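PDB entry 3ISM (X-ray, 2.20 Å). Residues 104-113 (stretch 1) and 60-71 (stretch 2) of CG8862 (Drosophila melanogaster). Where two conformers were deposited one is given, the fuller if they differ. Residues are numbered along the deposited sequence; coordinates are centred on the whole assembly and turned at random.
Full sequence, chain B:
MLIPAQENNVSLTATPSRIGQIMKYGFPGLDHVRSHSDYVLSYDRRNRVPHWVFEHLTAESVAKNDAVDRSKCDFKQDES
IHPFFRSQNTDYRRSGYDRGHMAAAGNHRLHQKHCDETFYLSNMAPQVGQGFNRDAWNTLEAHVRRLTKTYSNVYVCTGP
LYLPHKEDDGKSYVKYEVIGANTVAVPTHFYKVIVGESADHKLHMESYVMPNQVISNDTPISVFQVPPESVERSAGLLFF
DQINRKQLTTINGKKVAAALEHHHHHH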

# COMPACT_ATOMS: atom_id res chain seq x y z
N ALA B 104 0.98 5.33 22.16
CA ALA B 104 1.99 6.00 23.00
C ALA B 104 2.14 5.35 24.37
O ALA B 104 1.17 4.89 24.97
CB ALA B 104 1.67 7.49 23.15
N ALA B 105 3.38 5.32 24.86
CA ALA B 105 3.69 4.70 26.14
C ALA B 105 2.94 5.37 27.30
O ALA B 105 2.56 4.71 28.28
CB ALA B 105 5.18 4.75 26.36
N GLY B 106 2.71 6.68 27.17
CA GLY B 106 2.01 7.48 28.17
C GLY B 106 0.50 7.27 28.26
O GLY B 106 -0.16 7.78 29.16
N ASN B 107 -0.06 6.55 27.30
CA ASN B 107 -1.48 6.25 27.30
C ASN B 107 -1.77 4.98 28.11
O ASN B 107 -2.93 4.54 28.21
CB ASN B 107 -1.95 6.02 25.86
CG ASN B 107 -1.79 7.24 24.98
OD1 ASN B 107 -1.68 8.37 25.47
ND2 ASN B 107 -1.79 7.03 23.67
N HIS B 108 -0.72 4.36 28.64
CA HIS B 108 -0.84 3.01 29.23
C HIS B 108 -0.07 2.86 30.51
O HIS B 108 0.99 2.25 30.55
CB HIS B 108 -0.46 1.94 28.19
CG HIS B 108 -1.18 2.12 26.90
ND1 HIS B 108 -2.50 1.79 26.74
CD2 HIS B 108 -0.79 2.70 25.74
CE1 HIS B 108 -2.89 2.12 25.52
NE2 HIS B 108 -1.87 2.68 24.89
N ARG B 109 -0.64 3.41 31.58
CA ARG B 109 0.06 3.53 32.84
C ARG B 109 -0.60 2.79 34.00
O ARG B 109 -0.24 3.00 35.15
CB ARG B 109 0.24 5.00 33.20
CG ARG B 109 1.25 5.72 32.33
CD ARG B 109 1.07 7.20 32.53
NE ARG B 109 2.21 7.98 32.07
CZ ARG B 109 2.11 9.24 31.65
NH1 ARG B 109 0.92 9.83 31.61
NH2 ARG B 109 3.20 9.89 31.24
N LEU B 110 -1.56 1.92 33.69
CA LEU B 110 -2.17 1.08 34.72
C LEU B 110 -1.16 0.10 35.32
O LEU B 110 -1.21 -0.20 36.51
CB LEU B 110 -3.37 0.33 34.15
CG LEU B 110 -4.60 1.17 33.80
CD1 LEU B 110 -5.63 0.32 33.08
CD2 LEU B 110 -5.18 1.84 35.06
N HIS B 111 -0.24 -0.38 34.49
CA HIS B 111 0.75 -1.36 34.93
C HIS B 111 2.00 -1.28 34.05
O HIS B 111 1.91 -0.92 32.88
CB HIS B 111 0.17 -2.77 34.88
CG HIS B 111 0.95 -3.77 35.68
ND1 HIS B 111 1.99 -4.51 35.15
CD2 HIS B 111 0.85 -4.14 36.98
CE1 HIS B 111 2.49 -5.30 36.08
NE2 HIS B 111 1.82 -5.09 37.21
N GLN B 112 3.14 -1.62 34.64
CA GLN B 112 4.43 -1.67 33.93
C GLN B 112 4.35 -2.38 32.59
O GLN B 112 4.78 -1.84 31.57
CB GLN B 112 5.50 -2.34 34.81
CG GLN B 112 6.89 -2.35 34.20
CD GLN B 112 7.42 -0.95 33.99
OE1 GLN B 112 7.35 -0.11 34.87
NE2 GLN B 112 7.95 -0.69 32.80
N LYS B 113 3.77 -3.58 32.58
CA LYS B 113 3.68 -4.41 31.37
C LYS B 113 2.83 -3.79 30.25
O LYS B 113 3.12 -3.98 29.06
CB LYS B 113 3.21 -5.82 31.72
CG LYS B 113 2.98 -6.72 30.52
CD LYS B 113 3.53 -8.12 30.70
CE LYS B 113 3.76 -8.76 29.32
NZ LYS B 113 4.18 -10.20 29.41
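Stretch 2 (60-71) ESVAKNDAVDRS

Neither stretch is regular for long. Stretch 1 opens with a 3-10 segment at residues 105-107, runs through a loop, and enters a helix at Gln 112, with His 111 as its N-cap: His 111 ND1 accepts from Lys 113 N at 3.3 Å. Stretch 2 leaves a weakly bonded helix around residues 60-62, makes a type I turn from Asn 65 to Val 68, and reaches a 3-10 segment at Arg 70. The chain of stretch 2 bends around Arg 109 rather than running alongside in steady register. Its CA atoms come closest at Asn 107 and Val 62 (4.8 Å), and at Gln 112 and Val 68 (4.9 Å), while Leu 110 CA lies 5.3 Å from Ser 61 CA.

Arg 109 is the hub, covered more than any other residue here. Its backbone N donates to Ser 61 O (3.1 Å), and its O accepts from Asn 65 ND2 (2.9 Å). The amide of Asn 65 suits a turn, since its OD1 also accepts from Ala 67 N at 3.1 Å. The CA-to-CB bond of Arg 109 points toward stretch 2, and the long side chain lets Arg 109 NH1 donate to Val 62 O (2.8 Å), close to the guanidinium plane; the aliphatic part of Lys 64 covers one face, with CG 4.0 Å from Arg 109 CZ. Val 68 brings a compact branched side chain, its CG2 3.3 Å from Arg 109 O.

Gln 112, whose amide can both donate and accept, pairs with the backbone of Asp 69: OE1 accepts from Asp 69 N (2.9 Å) and NE2 donates to Asp 69 O (3.2 Å). Apolar packing fills the flanks. Leu 110 CG meets Ser 61 CB at 3.8 Å, and small Ala 105 sets CB 3.7 Å from Arg 70 CD. One water joins Ser 61 OG (2.7 Å) to Asn 107 O (3.1 Å).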

# COMPACT_ATOMS: atom_id res chain seq x y z
N GLU B 60 -7.91 7.41 34.63
CA GLU B 60 -7.12 6.49 35.42
C GLU B 60 -5.96 5.90 34.61
O GLU B 60 -4.84 5.78 35.12
CB GLU B 60 -7.96 5.36 36.00
CG GLU B 60 -7.14 4.48 36.94
CD GLU B 60 -7.94 3.42 37.66
OE1 GLU B 60 -8.98 2.96 37.14
OE2 GLU B 60 -7.51 3.05 38.77
N SER B 61 -6.22 5.54 33.36
CA SER B 61 -5.22 4.82 32.57
C SER B 61 -4.12 5.70 31.96
O SER B 61 -3.13 5.19 31.45
CB SER B 61 -5.91 3.93 31.52
OG SER B 61 -6.35 4.67 30.40
N VAL B 62 -4.29 7.02 32.00
CA VAL B 62 -3.30 7.95 31.46
C VAL B 62 -2.65 8.73 32.60
O VAL B 62 -1.77 9.57 32.38
CB VAL B 62 -3.93 8.95 30.45
CG1 VAL B 62 -4.65 8.21 29.31
CG2 VAL B 62 -4.86 9.96 31.19
N ALA B 63 -3.10 8.45 33.83
CA ALA B 63 -2.57 9.13 35.01
C ALA B 63 -1.16 8.65 35.33
O ALA B 63 -0.87 7.45 35.24
CB ALA B 63 -3.50 8.92 36.22
N LYS B 64 -0.29 9.59 35.71
CA LYS B 64 1.07 9.25 36.12
C LYS B 64 1.05 8.32 37.32
O LYS B 64 0.42 8.59 38.33
CB LYS B 64 1.92 10.49 36.39
CG LYS B 64 2.48 11.11 35.11
CD LYS B 64 3.51 12.18 35.42
CE LYS B 64 3.86 13.00 34.18
NZ LYS B 64 4.75 14.14 34.54
N ASN B 65 1.74 7.19 37.15
CA ASN B 65 1.75 6.12 38.12
C ASN B 65 3.19 5.87 38.56
O ASN B 65 4.05 5.57 37.73
CB ASN B 65 1.15 4.87 37.47
CG ASN B 65 1.02 3.69 38.43
OD1 ASN B 65 1.23 3.82 39.63
ND2 ASN B 65 0.66 2.53 37.89
N ASP B 66 3.44 6.00 39.86
CA ASP B 66 4.76 5.74 40.44
C ASP B 66 5.22 4.31 40.16
O ASP B 66 6.42 4.01 40.14
CB ASP B 66 4.73 5.98 41.96
CG ASP B 66 4.40 7.42 42.34
OD1 ASP B 66 4.05 8.23 41.45
OD2 ASP B 66 4.49 7.76 43.54
N ALA B 67 4.25 3.42 39.94
CA ALA B 67 4.53 2.01 39.67
C ALA B 67 4.88 1.74 38.20
O ALA B 67 5.14 0.59 37.82
CB ALA B 67 3.35 1.13 40.12
N VAL B 68 4.88 2.78 37.38
CA VAL B 68 5.28 2.65 35.98
C VAL B 68 6.56 3.44 35.72
O VAL B 68 6.56 4.67 35.72
CB VAL B 68 4.16 3.06 35.00
CG1 VAL B 68 4.66 2.98 33.56
CG2 VAL B 68 2.93 2.18 35.18
N ASP B 69 7.66 2.72 35.50
CA ASP B 69 8.94 3.32 35.18
C ASP B 69 9.24 3.07 33.71
O ASP B 69 9.61 1.95 33.32
CB ASP B 69 10.05 2.72 36.06
CG ASP B 69 11.36 3.52 36.01
OD1 ASP B 69 11.45 4.50 35.24
OD2 ASP B 69 12.29 3.16 36.77
N ARG B 70 9.07 4.11 32.90
CA ARG B 70 9.28 4.03 31.46
C ARG B 70 10.75 3.78 31.11
O ARG B 70 11.06 3.34 29.99
CB ARG B 70 8.74 5.27 30.73
CG ARG B 70 8.28 4.96 29.30
CD ARG B 70 7.88 6.20 28.49
NE ARG B 70 9.04 6.94 27.98
CZ ARG B 70 9.31 8.21 28.29
NH1 ARG B 70 8.52 8.89 29.10
NH2 ARG B 70 10.39 8.81 27.79
N SER B 71 11.64 4.02 32.07
CA SER B 71 13.08 3.84 31.87
C SER B 71 13.47 2.36 31.83
O SER B 71 14.58 2.01 31.39
CB SER B 71 13.88 4.57 32.97
OG SER B 71 13.95 3.82 34.18
O HOH W 1 -5.57 2.96 28.40